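Local coordinates for protein C-domain type II peptide synthetase (Streptomyces globisporus, PDB 4ZNM) that is a condensation-domain protein of the type II peptide synthetase kind, probably a stand-alone domain, at residues T242-F247 and L398-G403; V410-H415 and G424-N429. All blocks are in the same frame, centred on the assembly; numbering follows the deposited sequence.

Contact 1 (T242-F247 and L398-G403); sequences TAWQRF and LSQAEG
Arg246 bends at CD (chi2 -79°) and lies side by side with Gln400, the two chains pointing the same way; CG of Gln400 stands anti to its own backbone N (chi1 160°). They meet where a loop returning from the six-stranded sheet of this condensation-domain fold docks on strand 242-249, an outermost strand of the five-stranded sheet. The docking is a single antiparallel bridge, with Trp244 and Gln400 as its hydrogen-bonded pair: Trp244 N to Gln400 O and Gln400 N to Trp244 O are both 2.9 Å. Arginine suits its place because one flat group serves several neighbours. Arg246 NE donates to Leu398 O at 3.2 Å, with the oxygen in the guanidinium plane. Arg246 NH2 lies 3.5 Å from Gln400 CB and also forms a salt bridge with Glu125 of helix 110-125. Trp244 CB lies against one guanidinium face, offset toward the rim. Gln400 OE1 accepts from Glu402 N, while NE2 bonds to Asn122 O. Gly403 lies beside the Trp244 ring edge and Gln400 CG, with which a CB here would clash. Gly403 N donates to Thr242 O at 2.8 Å. One water accepts from Thr242 N at 3.0 Å and donates to Gly403 O at 2.7 Å.

Contact 2 (V410-H415 and G424-N429); sequences VLWSIH and GSLGYN
Leu426 lays its CD1 methyl squarely over the five-membered ring of Trp412, 3.6 Å from the ring centroid and 12° off the normal, a close CH-pi contact. Leu426 CD1 also meets Val410 CG1 at 3.6 Å, so this one methyl touches both the indole face and Val410. CG of Leu426 is anti to the backbone N (chi1 175°), and the side chain runs alongside the indole in the same direction. Helix 435-454 backs this face: Phe441 meets the indole edge-to-face and Leu442 packs on both Trp412 and Leu426. The two strands form an antiparallel beta hairpin, with Trp412 and Leu426 a non-hydrogen-bonded pair flanked by the hydrogen-bonded pairs Leu411-Gly427 and Ser413-Ser425. In the first of these pairs, Leu411 N to Gly427 O and Gly427 N to Leu411 O each measure 2.9 Å. On the other face Leu411, Ser413 and Ser425 are partly exposed, and no close side-chain contact joins the strands; Ser413 CB and Ser425 CB are 4.5 Å apart. Small polar residues suit the setting: Ser425 OG hydrogen-bonds to Arg246 NH1. Gly427 has no side chain on this face. Leu411 packs on Trp244 and Ile406.

How the contacts relate
Contacts 1 and 2 reach the same sheet, contact 1 through strand 242-249 and contact 2 through 410-416 and 422-429; their centres are about 9 Å apart. Strand 422-429 pairs with 410-416 on one side and with 242-249 on the other, and the loop 398-403 follows beyond 242-249. The join between the contacts is mainly backbone: Phe247 O lies 2.7 Å from Gly424 N and Gln245 N 2.8 Å from Leu426 O, both probable hydrogen bonds. Side chains add to it, since Gln245 NE2 bonds to Tyr428 OH. Helix 435-454 touches both contacts, and helix 110-125 packs on contact 1 through Trp244, Arg246, Leu398 and Gln400. The sodium site, Ser130, Glu133 and Pro135, includes no residue of either contact.

Contact 1 (T242-F247 and L398-G403)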
loop_
_atom_site.group_PDB
_atom_site.type_symbol
_atom_site.label_atom_id
_atom_site.label_comp_id
_atom_site.label_asym_id
_atom_site.label_seq_id
_atom_site.Cartn_x
_atom_site.Cartn_y
_atom_site.Cartn_z
ATOM N N THR A 242 -1.882 -14.956 -2.165
ATOM C CA THR A 242 -0.769 -14.031 -2.138
ATOM C C THR A 242 0.047 -14.248 -0.867
ATOM O O THR A 242 -0.497 -14.269 0.234
ATOM C CB THR A 242 -1.255 -12.592 -2.208
ATOM O OG1 THR A 242 -2.058 -12.414 -3.391
ATOM C CG2 THR A 242 -0.116 -11.630 -2.226
ATOM N N ALA A 243 1.353 -14.395 -1.049
ATOM C CA ALA A 243 2.282 -14.527 0.056
ATOM C C ALA A 243 3.113 -13.265 0.118
ATOM O O ALA A 243 3.216 -12.530 -0.860
ATOM C CB ALA A 243 3.159 -15.733 -0.111
ATOM N N TRP A 244 3.700 -13.029 1.277
ATOM C CA TRP A 244 4.454 -11.833 1.550
ATOM C C TRP A 244 5.741 -12.217 2.260
ATOM O O TRP A 244 5.727 -13.044 3.191
ATOM C CB TRP A 244 3.649 -10.866 2.412
ATOM C CG TRP A 244 2.437 -10.332 1.744
ATOM C CD1 TRP A 244 1.179 -10.892 1.716
ATOM C CD2 TRP A 244 2.347 -9.116 0.987
ATOM N NE1 TRP A 244 0.325 -10.081 1.002
ATOM C CE2 TRP A 244 1.017 -9.001 0.540
ATOM C CE3 TRP A 244 3.264 -8.121 0.642
ATOM C CZ2 TRP A 244 0.593 -7.934 -0.202
ATOM C CZ3 TRP A 244 2.829 -7.073 -0.104
ATOM C CH2 TRP A 244 1.507 -6.984 -0.523
ATOM N N GLN A 245 6.857 -11.654 1.793
ATOM C CA GLN A 245 8.140 -11.773 2.491
ATOM C C GLN A 245 8.519 -10.402 3.007
ATOM O O GLN A 245 8.475 -9.420 2.270
ATOM C CB GLN A 245 9.219 -12.349 1.571
ATOM C CG GLN A 245 8.957 -13.848 1.283
ATOM C CD GLN A 245 10.011 -14.504 0.416
ATOM O OE1 GLN A 245 11.195 -14.150 0.476
ATOM N NE2 GLN A 245 9.579 -15.475 -0.410
ATOM N N ARG A 246 8.882 -10.342 4.281
ATOM C CA ARG A 246 9.136 -9.068 4.960
ATOM C C ARG A 246 10.615 -8.854 5.040
ATOM O O ARG A 246 11.350 -9.811 5.159
ATOM C CB ARG A 246 8.577 -9.070 6.370
ATOM C CG ARG A 246 7.274 -9.762 6.498
ATOM C CD ARG A 246 6.145 -8.902 6.034
ATOM N NE ARG A 246 4.906 -9.624 6.292
ATOM C CZ ARG A 246 3.732 -9.298 5.780
ATOM N NH1 ARG A 246 3.627 -8.257 4.970
ATOM N NH2 ARG A 246 2.683 -10.031 6.078
ATOM N N PHE A 247 11.055 -7.616 4.955
ATOM C CA PHE A 247 12.468 -7.315 5.115
ATOM C C PHE A 247 12.634 -5.922 5.694
ATOM O O PHE A 247 11.677 -5.142 5.780
ATOM C CB PHE A 247 13.209 -7.435 3.781
ATOM C CG PHE A 247 12.780 -6.441 2.762
ATOM C CD1 PHE A 247 11.721 -6.714 1.930
ATOM C CD2 PHE A 247 13.444 -5.230 2.625
ATOM C CE1 PHE A 247 11.312 -5.799 0.964
ATOM C CE2 PHE A 247 13.046 -4.311 1.637
ATOM C CZ PHE A 247 11.976 -4.601 0.821
ATOM N N LEU A 398 8.152 -11.485 10.108
ATOM C CA LEU A 398 7.449 -12.732 9.914
ATOM C C LEU A 398 6.794 -12.744 8.552
ATOM O O LEU A 398 5.905 -11.943 8.281
ATOM C CB LEU A 398 6.383 -12.901 11.001
ATOM C CG LEU A 398 6.137 -14.259 11.634
ATOM C CD1 LEU A 398 7.415 -14.966 12.015
ATOM C CD2 LEU A 398 5.295 -14.035 12.865
ATOM N N SER A 399 7.201 -13.675 7.716
ATOM C CA SER A 399 6.565 -13.822 6.421
ATOM C C SER A 399 5.168 -14.477 6.543
ATOM O O SER A 399 4.776 -15.028 7.588
ATOM C CB SER A 399 7.473 -14.617 5.484
ATOM O OG SER A 399 7.439 -15.993 5.798
ATOM N N GLN A 400 4.412 -14.362 5.462
ATOM C CA GLN A 400 2.999 -14.704 5.446
ATOM C C GLN A 400 2.759 -15.565 4.226
ATOM O O GLN A 400 3.007 -15.126 3.097
ATOM C CB GLN A 400 2.127 -13.438 5.396
ATOM C CG GLN A 400 0.694 -13.642 4.910
ATOM C CD GLN A 400 -0.168 -14.209 5.987
ATOM O OE1 GLN A 400 -0.485 -15.415 6.010
ATOM N NE2 GLN A 400 -0.530 -13.352 6.921
ATOM N N ALA A 401 2.269 -16.784 4.452
ATOM C CA ALA A 401 2.030 -17.717 3.361
ATOM C C ALA A 401 0.778 -17.354 2.558
ATOM O O ALA A 401 0.709 -17.627 1.377
ATOM C CB ALA A 401 1.912 -19.114 3.899
ATOM N N GLU A 402 -0.204 -16.727 3.206
ATOM C CA GLU A 402 -1.482 -16.421 2.575
ATOM C C GLU A 402 -2.144 -15.219 3.223
ATOM O O GLU A 402 -2.815 -15.354 4.246
ATOM C CB GLU A 402 -2.434 -17.619 2.651
ATOM C CG GLU A 402 -3.703 -17.417 1.805
ATOM C CD GLU A 402 -4.325 -18.726 1.310
ATOM O OE1 GLU A 402 -4.350 -19.705 2.101
ATOM O OE2 GLU A 402 -4.792 -18.767 0.130
ATOM N N GLY A 403 -1.958 -14.048 2.613
ATOM C CA GLY A 403 -2.335 -12.792 3.228
ATOM C C GLY A 403 -3.103 -11.878 2.328
ATOM O O GLY A 403 -3.823 -12.339 1.423
HETATM O O HOH W 1 -4.200 -14.413 -0.311
#

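Contact 2 (V410-H415 and G424-N429)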
loop_
_atom_site.group_PDB
_atom_site.type_symbol
_atom_site.label_atom_id
_atom_site.label_comp_id
_atom_site.label_asym_id
_atom_site.label_seq_id
_atom_site.Cartn_x
_atom_site.Cartn_y
_atom_site.Cartn_z
ATOM N N VAL A 410 3.267 -8.663 -8.888
ATOM C CA VAL A 410 4.257 -8.659 -7.806
ATOM C C VAL A 410 4.275 -7.252 -7.238
ATOM O O VAL A 410 4.232 -6.277 -7.997
ATOM C CB VAL A 410 5.641 -9.072 -8.326
ATOM C CG1 VAL A 410 6.692 -8.945 -7.260
ATOM C CG2 VAL A 410 5.591 -10.489 -8.857
ATOM N N LEU A 411 4.298 -7.124 -5.918
ATOM C CA LEU A 411 4.289 -5.809 -5.336
ATOM C C LEU A 411 5.423 -5.641 -4.317
ATOM O O LEU A 411 5.546 -6.421 -3.366
ATOM C CB LEU A 411 2.958 -5.531 -4.684
ATOM C CG LEU A 411 2.840 -4.224 -3.923
ATOM C CD1 LEU A 411 2.991 -3.109 -4.886
ATOM C CD2 LEU A 411 1.501 -4.130 -3.235
ATOM N N TRP A 412 6.249 -4.623 -4.539
ATOM C CA TRP A 412 7.222 -4.187 -3.531
ATOM C C TRP A 412 6.649 -2.987 -2.830
ATOM O O TRP A 412 6.263 -2.019 -3.467
ATOM C CB TRP A 412 8.559 -3.802 -4.143
ATOM C CG TRP A 412 9.247 -4.820 -4.921
ATOM C CD1 TRP A 412 8.905 -5.266 -6.148
ATOM C CD2 TRP A 412 10.458 -5.492 -4.567
ATOM N NE1 TRP A 412 9.812 -6.197 -6.575
ATOM C CE2 TRP A 412 10.776 -6.348 -5.620
ATOM C CE3 TRP A 412 11.301 -5.443 -3.453
ATOM C CZ2 TRP A 412 11.910 -7.172 -5.598
ATOM C CZ3 TRP A 412 12.407 -6.254 -3.429
ATOM C CH2 TRP A 412 12.709 -7.096 -4.496
ATOM N N SER A 413 6.608 -3.042 -1.509
ATOM C CA SER A 413 6.006 -2.000 -0.685
ATOM C C SER A 413 7.023 -1.577 0.386
ATOM O O SER A 413 7.320 -2.361 1.283
ATOM C CB SER A 413 4.713 -2.524 -0.047
ATOM O OG SER A 413 4.075 -1.538 0.755
ATOM N N ILE A 414 7.556 -0.359 0.262
ATOM C CA ILE A 414 8.611 0.145 1.133
ATOM C C ILE A 414 8.076 1.236 2.053
ATOM O O ILE A 414 7.615 2.265 1.550
ATOM C CB ILE A 414 9.773 0.747 0.333
ATOM C CG1 ILE A 414 10.209 -0.174 -0.813
ATOM C CG2 ILE A 414 10.930 1.070 1.252
ATOM C CD1 ILE A 414 10.793 -1.448 -0.381
ATOM N N HIS A 415 8.178 1.066 3.377
ATOM C CA HIS A 415 7.940 2.186 4.283
ATOM C C HIS A 415 9.261 2.838 4.661
ATOM O O HIS A 415 10.159 2.186 5.164
ATOM C CB HIS A 415 7.196 1.758 5.555
ATOM C CG HIS A 415 7.030 2.868 6.539
ATOM N ND1 HIS A 415 7.723 2.920 7.733
ATOM C CD2 HIS A 415 6.287 3.998 6.485
ATOM C CE1 HIS A 415 7.397 4.024 8.378
ATOM N NE2 HIS A 415 6.528 4.697 7.643
ATOM N N GLY A 424 10.210 -3.225 4.573
ATOM C CA GLY A 424 9.665 -3.588 3.280
ATOM C C GLY A 424 8.892 -4.889 3.264
ATOM O O GLY A 424 9.063 -5.750 4.139
ATOM N N SER A 425 8.069 -5.021 2.228
ATOM C CA SER A 425 7.359 -6.246 1.904
ATOM C C SER A 425 7.431 -6.528 0.415
ATOM O O SER A 425 7.378 -5.606 -0.419
ATOM C CB SER A 425 5.903 -6.145 2.324
ATOM O OG SER A 425 5.790 -6.254 3.736
ATOM N N LEU A 426 7.609 -7.802 0.108
ATOM C CA LEU A 426 7.577 -8.299 -1.242
ATOM C C LEU A 426 6.450 -9.304 -1.297
ATOM O O LEU A 426 6.506 -10.343 -0.621
ATOM C CB LEU A 426 8.897 -8.957 -1.626
ATOM C CG LEU A 426 8.930 -9.619 -3.009
ATOM C CD1 LEU A 426 8.526 -8.687 -4.157
ATOM C CD2 LEU A 426 10.333 -10.157 -3.237
ATOM N N GLY A 427 5.412 -8.968 -2.061
ATOM C CA GLY A 427 4.250 -9.827 -2.166
ATOM C C GLY A 427 4.144 -10.397 -3.573
ATOM O O GLY A 427 4.487 -9.737 -4.563
ATOM N N TYR A 428 3.615 -11.612 -3.666
ATOM C CA TYR A 428 3.511 -12.281 -4.941
ATOM C C TYR A 428 2.395 -13.314 -4.840
ATOM O O TYR A 428 2.005 -13.740 -3.743
ATOM C CB TYR A 428 4.828 -12.946 -5.299
ATOM C CG TYR A 428 5.327 -13.802 -4.180
ATOM C CD1 TYR A 428 6.003 -13.228 -3.118
ATOM C CD2 TYR A 428 5.126 -15.176 -4.159
ATOM C CE1 TYR A 428 6.465 -14.012 -2.038
ATOM C CE2 TYR A 428 5.600 -15.969 -3.089
ATOM C CZ TYR A 428 6.281 -15.366 -2.032
ATOM O OH TYR A 428 6.761 -16.098 -0.934
ATOM N N ASN A 429 1.889 -13.707 -5.995
ATOM C CA ASN A 429 0.808 -14.688 -6.060
ATOM C C ASN A 429 1.411 -16.092 -6.069
ATOM O O ASN A 429 2.219 -16.426 -6.937
ATOM C CB ASN A 429 -0.049 -14.503 -7.291
ATOM C CG ASN A 429 -0.682 -13.112 -7.417
ATOM O OD1 ASN A 429 -0.838 -12.600 -8.527
ATOM N ND2 ASN A 429 -1.094 -12.538 -6.314
#